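Local atomic coordinates of flagellar basal body protein (Helicobacter pylori, PDB entry 5NPY), a protein that probably builds the flagellar hook, the curved joint that passes torque from the basal body to the filament. Residues A[107-112]-A[540-545]; A[235-240]-A[351-356]. All blocks are in the same frame, centred on the assembly; numbering follows the deposited sequence.

Contact 1: A[107-112]-A[540-545]; sequences MTINKD and GNPILG
Ile109 meets Pro542 and Leu544 with two different branches, and these two apolar contacts carry most of what joins 107-112 to 540-545. Its CG2 methyl comes down on the Pro542 residue, 3.3 Å from the carbonyl oxygen Pro542 O and 4.0 Å from the ring carbon Pro542 CG. The other branch turns to the leucine: Ile109 CG1 lies 3.5 Å from Leu544 CD1, tighter than ordinary van der Waals contact, and the same methyl also presses on Ile109 CB. The split follows from the isoleucine's first torsion (chi1 -39°), which sets CG1 beside the backbone N and sends CG2 anti to it. Leu544 answers with CG anti to its own backbone N, chi1 -151°, which helps bring CD1 against Ile109. Both side chains slant across that of Ile109 rather than running along it.

Further along, Asn541 ND2 stands 2.6 Å from Asp112 O. Nearby, a water donates to two backbone carbonyls, at 2.5 Å to Pro542 O and 3.2 Å to Asn110 O, so one solvent molecule ties the two chains. The touching parts run 133° apart in direction, and no strand pairing joins them; side chains, carbonyl oxygens and this water do.

Each segment takes its backbone partners elsewhere. Ile109 pairs with Asn172 and Thr108 with Ser115, while Ile543 pairs with Ala509 on strand 499-509. Leu508 of that strand packs on Ile109, and Phe114 touches both Asn541 and Pro542. The contact thus brings a late piece of chain, just after the unmodelled residues 530-536, against strands 107-109 and 114-116 in the region of the FlgE/F/G-type D1 domain.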
loop_
_atom_site.group_PDB
_atom_site.type_symbol
_atom_site.label_atom_id
_atom_site.label_comp_id
_atom_site.label_asym_id
_atom_site.label_seq_id
_atom_site.Cartn_x
_atom_site.Cartn_y
_atom_site.Cartn_z
ATOM N N MET A 107 -13.276 -37.717 5.136
ATOM C CA MET A 107 -13.665 -38.134 6.469
ATOM C C MET A 107 -13.894 -36.879 7.286
ATOM O O MET A 107 -13.095 -35.971 7.258
ATOM C CB MET A 107 -12.567 -39.001 7.099
ATOM C CG MET A 107 -12.902 -39.654 8.433
ATOM S SD MET A 107 -11.558 -40.562 9.251
ATOM C CE MET A 107 -10.174 -40.049 8.304
ATOM N N THR A 108 -14.991 -36.836 8.006
ATOM C CA THR A 108 -15.330 -35.699 8.790
ATOM C C THR A 108 -15.323 -36.123 10.214
ATOM O O THR A 108 -15.867 -37.132 10.534
ATOM C CB THR A 108 -16.721 -35.198 8.435
ATOM O OG1 THR A 108 -16.751 -34.798 7.078
ATOM C CG2 THR A 108 -17.094 -34.040 9.266
ATOM N N ILE A 109 -14.700 -35.346 11.072
ATOM C CA ILE A 109 -14.610 -35.690 12.462
ATOM C C ILE A 109 -15.340 -34.695 13.317
ATOM O O ILE A 109 -14.976 -33.562 13.371
ATOM C CB ILE A 109 -13.154 -35.686 12.943
ATOM C CG1 ILE A 109 -12.199 -36.249 11.915
ATOM C CG2 ILE A 109 -13.022 -36.439 14.229
ATOM C CD1 ILE A 109 -12.303 -37.721 11.720
ATOM N N ASN A 110 -16.343 -35.145 14.035
ATOM C CA ASN A 110 -17.096 -34.266 14.889
ATOM C C ASN A 110 -16.865 -34.615 16.335
ATOM O O ASN A 110 -16.277 -35.612 16.632
ATOM C CB ASN A 110 -18.560 -34.369 14.547
ATOM C CG ASN A 110 -18.863 -33.833 13.182
ATOM O OD1 ASN A 110 -19.111 -34.568 12.263
ATOM N ND2 ASN A 110 -18.845 -32.537 13.059
ATOM N N LYS A 111 -17.333 -33.792 17.249
ATOM C CA LYS A 111 -17.117 -34.055 18.656
ATOM C C LYS A 111 -17.773 -35.334 19.139
ATOM O O LYS A 111 -17.230 -36.003 19.981
ATOM C CB LYS A 111 -17.535 -32.883 19.508
ATOM C CG LYS A 111 -18.986 -32.526 19.378
ATOM C CD LYS A 111 -19.630 -32.322 20.731
ATOM C CE LYS A 111 -20.879 -31.463 20.629
ATOM N NZ LYS A 111 -22.077 -32.249 20.247
ATOM N N ASP A 112 -18.938 -35.680 18.616
ATOM C CA ASP A 112 -19.586 -36.919 18.988
ATOM C C ASP A 112 -19.015 -37.984 18.070
ATOM O O ASP A 112 -17.905 -38.420 18.268
ATOM C CB ASP A 112 -21.090 -36.813 18.812
ATOM C CG ASP A 112 -21.475 -35.776 17.815
ATOM O OD1 ASP A 112 -22.391 -36.031 17.039
ATOM O OD2 ASP A 112 -20.809 -34.749 17.768
ATOM N N GLY A 540 -13.056 -45.555 21.389
ATOM C CA GLY A 540 -13.651 -44.239 21.454
ATOM C C GLY A 540 -13.699 -43.624 20.069
ATOM O O GLY A 540 -13.107 -44.162 19.127
ATOM N N ASN A 541 -14.406 -42.506 19.930
ATOM C CA ASN A 541 -14.463 -41.813 18.652
ATOM C C ASN A 541 -13.142 -41.095 18.376
ATOM O O ASN A 541 -12.410 -40.742 19.309
ATOM C CB ASN A 541 -15.608 -40.808 18.639
ATOM C CG ASN A 541 -16.950 -41.471 18.533
ATOM O OD1 ASN A 541 -17.075 -42.529 17.924
ATOM N ND2 ASN A 541 -17.969 -40.854 19.125
ATOM N N PRO A 542 -12.816 -40.866 17.100
ATOM C CA PRO A 542 -11.519 -40.264 16.781
ATOM C C PRO A 542 -11.498 -38.810 17.202
ATOM O O PRO A 542 -12.472 -38.078 17.022
ATOM C CB PRO A 542 -11.418 -40.418 15.261
ATOM C CG PRO A 542 -12.838 -40.401 14.810
ATOM C CD PRO A 542 -13.614 -41.117 15.886
ATOM N N ILE A 543 -10.383 -38.403 17.789
ATOM C CA ILE A 543 -10.209 -37.046 18.284
ATOM C C ILE A 543 -9.344 -36.287 17.283
ATOM O O ILE A 543 -8.190 -36.665 17.036
ATOM C CB ILE A 543 -9.582 -37.044 19.687
ATOM C CG1 ILE A 543 -10.324 -38.021 20.603
ATOM C CG2 ILE A 543 -9.570 -35.637 20.272
ATOM C CD1 ILE A 543 -9.512 -38.442 21.821
ATOM N N LEU A 544 -9.913 -35.235 16.688
ATOM C CA LEU A 544 -9.180 -34.396 15.747
ATOM C C LEU A 544 -7.878 -33.933 16.379
ATOM O O LEU A 544 -7.860 -33.486 17.527
ATOM C CB LEU A 544 -10.035 -33.195 15.345
ATOM C CG LEU A 544 -9.849 -32.564 13.965
ATOM C CD1 LEU A 544 -10.260 -33.539 12.891
ATOM C CD2 LEU A 544 -10.670 -31.285 13.860
ATOM N N GLY A 545 -6.784 -34.056 15.624
ATOM C CA GLY A 545 -5.456 -33.949 16.207
ATOM C C GLY A 545 -5.096 -32.572 16.722
ATOM O O GLY A 545 -4.170 -32.451 17.530
HETATM O O HOH W 1 -13.812 -36.570 18.511
#

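Contact 2: A[235-240]-A[351-356]; sequences DDNEPI and AIKIPY
Asp235 starts the contact beside Ala351, its carboxylate oxygen OD2 3.8 Å from the methyl Ala351 CB. The chi1 of -162° carries the carboxylate away from the backbone N, and a water between the two residues accepts from Ala351 N while giving only a weak bond to Asp235 OD1. The main chain of Asp235 does more: Lys353 NZ donates to Asp235 O at 3.3 Å, approaching from above the carbonyl plane, 46° out of it, rather than along a lone pair. A second water closes this side, donating to Asp235 O and accepting from Lys353 NZ at 2.7 Å. The acid itself stays beyond salt-bridge range, with Asp235 OD2 4.5 Å from Lys353 NZ, though the opposite charges probably still attract.

What receives Asp235 and Asn237 is the long, broken strand 346-364 of an antiparallel sheet, which passes the loop between helix 221-226 and strand 247-252. Lys353 stretches from that strand with its chain extended beyond CG, which is how an amine rooted on the sheet gets to the loop; Lys353 also pairs through its backbone with Ala233, just before the segment.

Asn237 supplies the other acceptor. Its OD1 takes a hydrogen bond from Lys353 NZ at 2.3 Å, a distance so short that its exact value is doubtful. The amide and the lysine chain slant across each other, and both side chains touch Leu205 of strand 204-207. By Ile240 the loop has turned inward onto helix 327-332, where Leu332 also receives Ile352.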
loop_
_atom_site.group_PDB
_atom_site.type_symbol
_atom_site.label_atom_id
_atom_site.label_comp_id
_atom_site.label_asym_id
_atom_site.label_seq_id
_atom_site.Cartn_x
_atom_site.Cartn_y
_atom_site.Cartn_z
ATOM N N ASP A 235 14.143 30.052 -4.090
ATOM C CA ASP A 235 15.109 29.379 -4.951
ATOM C C ASP A 235 16.225 28.699 -4.163
ATOM O O ASP A 235 16.822 27.728 -4.643
ATOM C CB ASP A 235 15.703 30.393 -5.925
ATOM C CG ASP A 235 16.359 29.738 -7.092
ATOM O OD1 ASP A 235 17.472 30.170 -7.476
ATOM O OD2 ASP A 235 15.747 28.785 -7.619
ATOM N N ASP A 236 16.542 29.195 -2.974
ATOM C CA ASP A 236 17.521 28.549 -2.114
ATOM C C ASP A 236 16.868 27.565 -1.142
ATOM O O ASP A 236 17.503 27.156 -0.155
ATOM C CB ASP A 236 18.347 29.611 -1.378
ATOM C CG ASP A 236 18.909 30.681 -2.328
ATOM O OD1 ASP A 236 18.905 31.879 -1.956
ATOM O OD2 ASP A 236 19.345 30.323 -3.451
ATOM N N ASN A 237 15.613 27.179 -1.414
ATOM C CA ASN A 237 14.874 26.104 -0.748
ATOM C C ASN A 237 14.424 26.470 0.661
ATOM O O ASN A 237 14.022 25.596 1.433
ATOM C CB ASN A 237 15.672 24.795 -0.726
ATOM C CG ASN A 237 15.794 24.184 -2.110
ATOM O OD1 ASN A 237 15.357 24.779 -3.089
ATOM N ND2 ASN A 237 16.377 22.997 -2.196
ATOM N N GLU A 238 14.454 27.731 1.009
ATOM C CA GLU A 238 13.958 28.151 2.299
ATOM C C GLU A 238 12.438 28.236 2.247
ATOM O O GLU A 238 11.897 28.934 1.374
ATOM C CB GLU A 238 14.538 29.499 2.663
ATOM C CG GLU A 238 16.025 29.623 2.425
ATOM C CD GLU A 238 16.511 31.017 2.750
ATOM O OE1 GLU A 238 16.250 31.934 1.939
ATOM O OE2 GLU A 238 17.121 31.198 3.828
ATOM N N PRO A 239 11.720 27.547 3.131
ATOM C CA PRO A 239 10.273 27.765 3.231
ATOM C C PRO A 239 9.975 29.251 3.380
ATOM O O PRO A 239 10.746 30.002 3.997
ATOM C CB PRO A 239 9.884 26.984 4.490
ATOM C CG PRO A 239 11.150 26.778 5.227
ATOM C CD PRO A 239 12.223 26.670 4.197
ATOM N N ILE A 240 8.868 29.687 2.776
ATOM C CA ILE A 240 8.469 31.081 2.930
ATOM C C ILE A 240 8.113 31.379 4.384
ATOM O O ILE A 240 8.333 32.499 4.873
ATOM C CB ILE A 240 7.305 31.409 1.977
ATOM C CG1 ILE A 240 7.746 31.171 0.527
ATOM C CG2 ILE A 240 6.823 32.831 2.195
ATOM C CD1 ILE A 240 8.894 32.051 0.093
ATOM N N ALA A 351 12.970 32.670 -8.115
ATOM C CA ALA A 351 12.130 31.576 -8.580
ATOM C C ALA A 351 11.500 30.841 -7.403
ATOM O O ALA A 351 12.064 30.772 -6.305
ATOM C CB ALA A 351 12.933 30.601 -9.447
ATOM N N ILE A 352 10.326 30.272 -7.663
ATOM C CA ILE A 352 9.420 29.750 -6.649
ATOM C C ILE A 352 9.406 28.231 -6.734
ATOM O O ILE A 352 9.388 27.669 -7.839
ATOM C CB ILE A 352 8.000 30.323 -6.852
ATOM C CG1 ILE A 352 7.999 31.831 -6.642
ATOM C CG2 ILE A 352 6.992 29.656 -5.950
ATOM C CD1 ILE A 352 8.872 32.272 -5.490
ATOM N N LYS A 353 9.393 27.565 -5.567
ATOM C CA LYS A 353 9.302 26.113 -5.501
ATOM C C LYS A 353 8.130 25.699 -4.622
ATOM O O LYS A 353 7.630 26.475 -3.803
ATOM C CB LYS A 353 10.591 25.475 -4.956
ATOM C CG LYS A 353 11.813 25.643 -5.845
ATOM C CD LYS A 353 13.005 24.868 -5.307
ATOM C CE LYS A 353 14.225 25.094 -6.173
ATOM N NZ LYS A 353 15.457 24.830 -5.417
ATOM N N ILE A 354 7.734 24.438 -4.775
ATOM C CA ILE A 354 6.550 23.871 -4.133
ATOM C C ILE A 354 6.946 22.568 -3.440
ATOM O O ILE A 354 7.739 21.789 -3.985
ATOM C CB ILE A 354 5.432 23.645 -5.166
ATOM C CG1 ILE A 354 4.093 23.295 -4.491
ATOM C CG2 ILE A 354 5.851 22.570 -6.206
ATOM C CD1 ILE A 354 2.905 23.285 -5.475
ATOM N N PRO A 355 6.443 22.300 -2.238
ATOM C CA PRO A 355 6.759 21.019 -1.578
ATOM C C PRO A 355 6.216 19.832 -2.375
ATOM O O PRO A 355 5.129 19.889 -2.957
ATOM C CB PRO A 355 6.095 21.149 -0.196
ATOM C CG PRO A 355 5.982 22.667 0.038
ATOM C CD PRO A 355 5.728 23.245 -1.360
ATOM N N TYR A 356 6.997 18.753 -2.402
ATOM C CA TYR A 356 6.883 17.723 -3.424
ATOM C C TYR A 356 7.121 16.360 -2.796
ATOM O O TYR A 356 7.775 16.244 -1.758
ATOM C CB TYR A 356 7.888 17.969 -4.568
ATOM C CG TYR A 356 7.867 16.913 -5.660
ATOM C CD1 TYR A 356 8.833 15.915 -5.726
ATOM C CD2 TYR A 356 6.869 16.920 -6.633
ATOM C CE1 TYR A 356 8.810 14.954 -6.748
ATOM C CE2 TYR A 356 6.829 15.975 -7.627
ATOM C CZ TYR A 356 7.788 15.002 -7.693
ATOM O OH TYR A 356 7.716 14.091 -8.725
HETATM O O HOH W 2 16.155 32.785 -8.640
HETATM O O HOH W 3 17.244 26.032 -7.113
#

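Overall arrangement
The two contacts lie on opposite sides of the chain's centre, their own centres about 71 Å apart, and they share no strand or loop. Contact 1 is the partly buried one: Ile109 and Pro542 sit inside, and aliphatic carbon does most of the joining, with polar groups and a water toward its edge. Contact 2 is a surface contact without a buried residue among those that touch; one lysine amine, its two acceptors and a water do most of the polar work, beside the Asp235-Ala351 packing. Along the sequence, 235-240 and 351-356 both fall between the two halves of contact 1, so 107-112 and 540-545 meet after the chain has run out to the far region and come back.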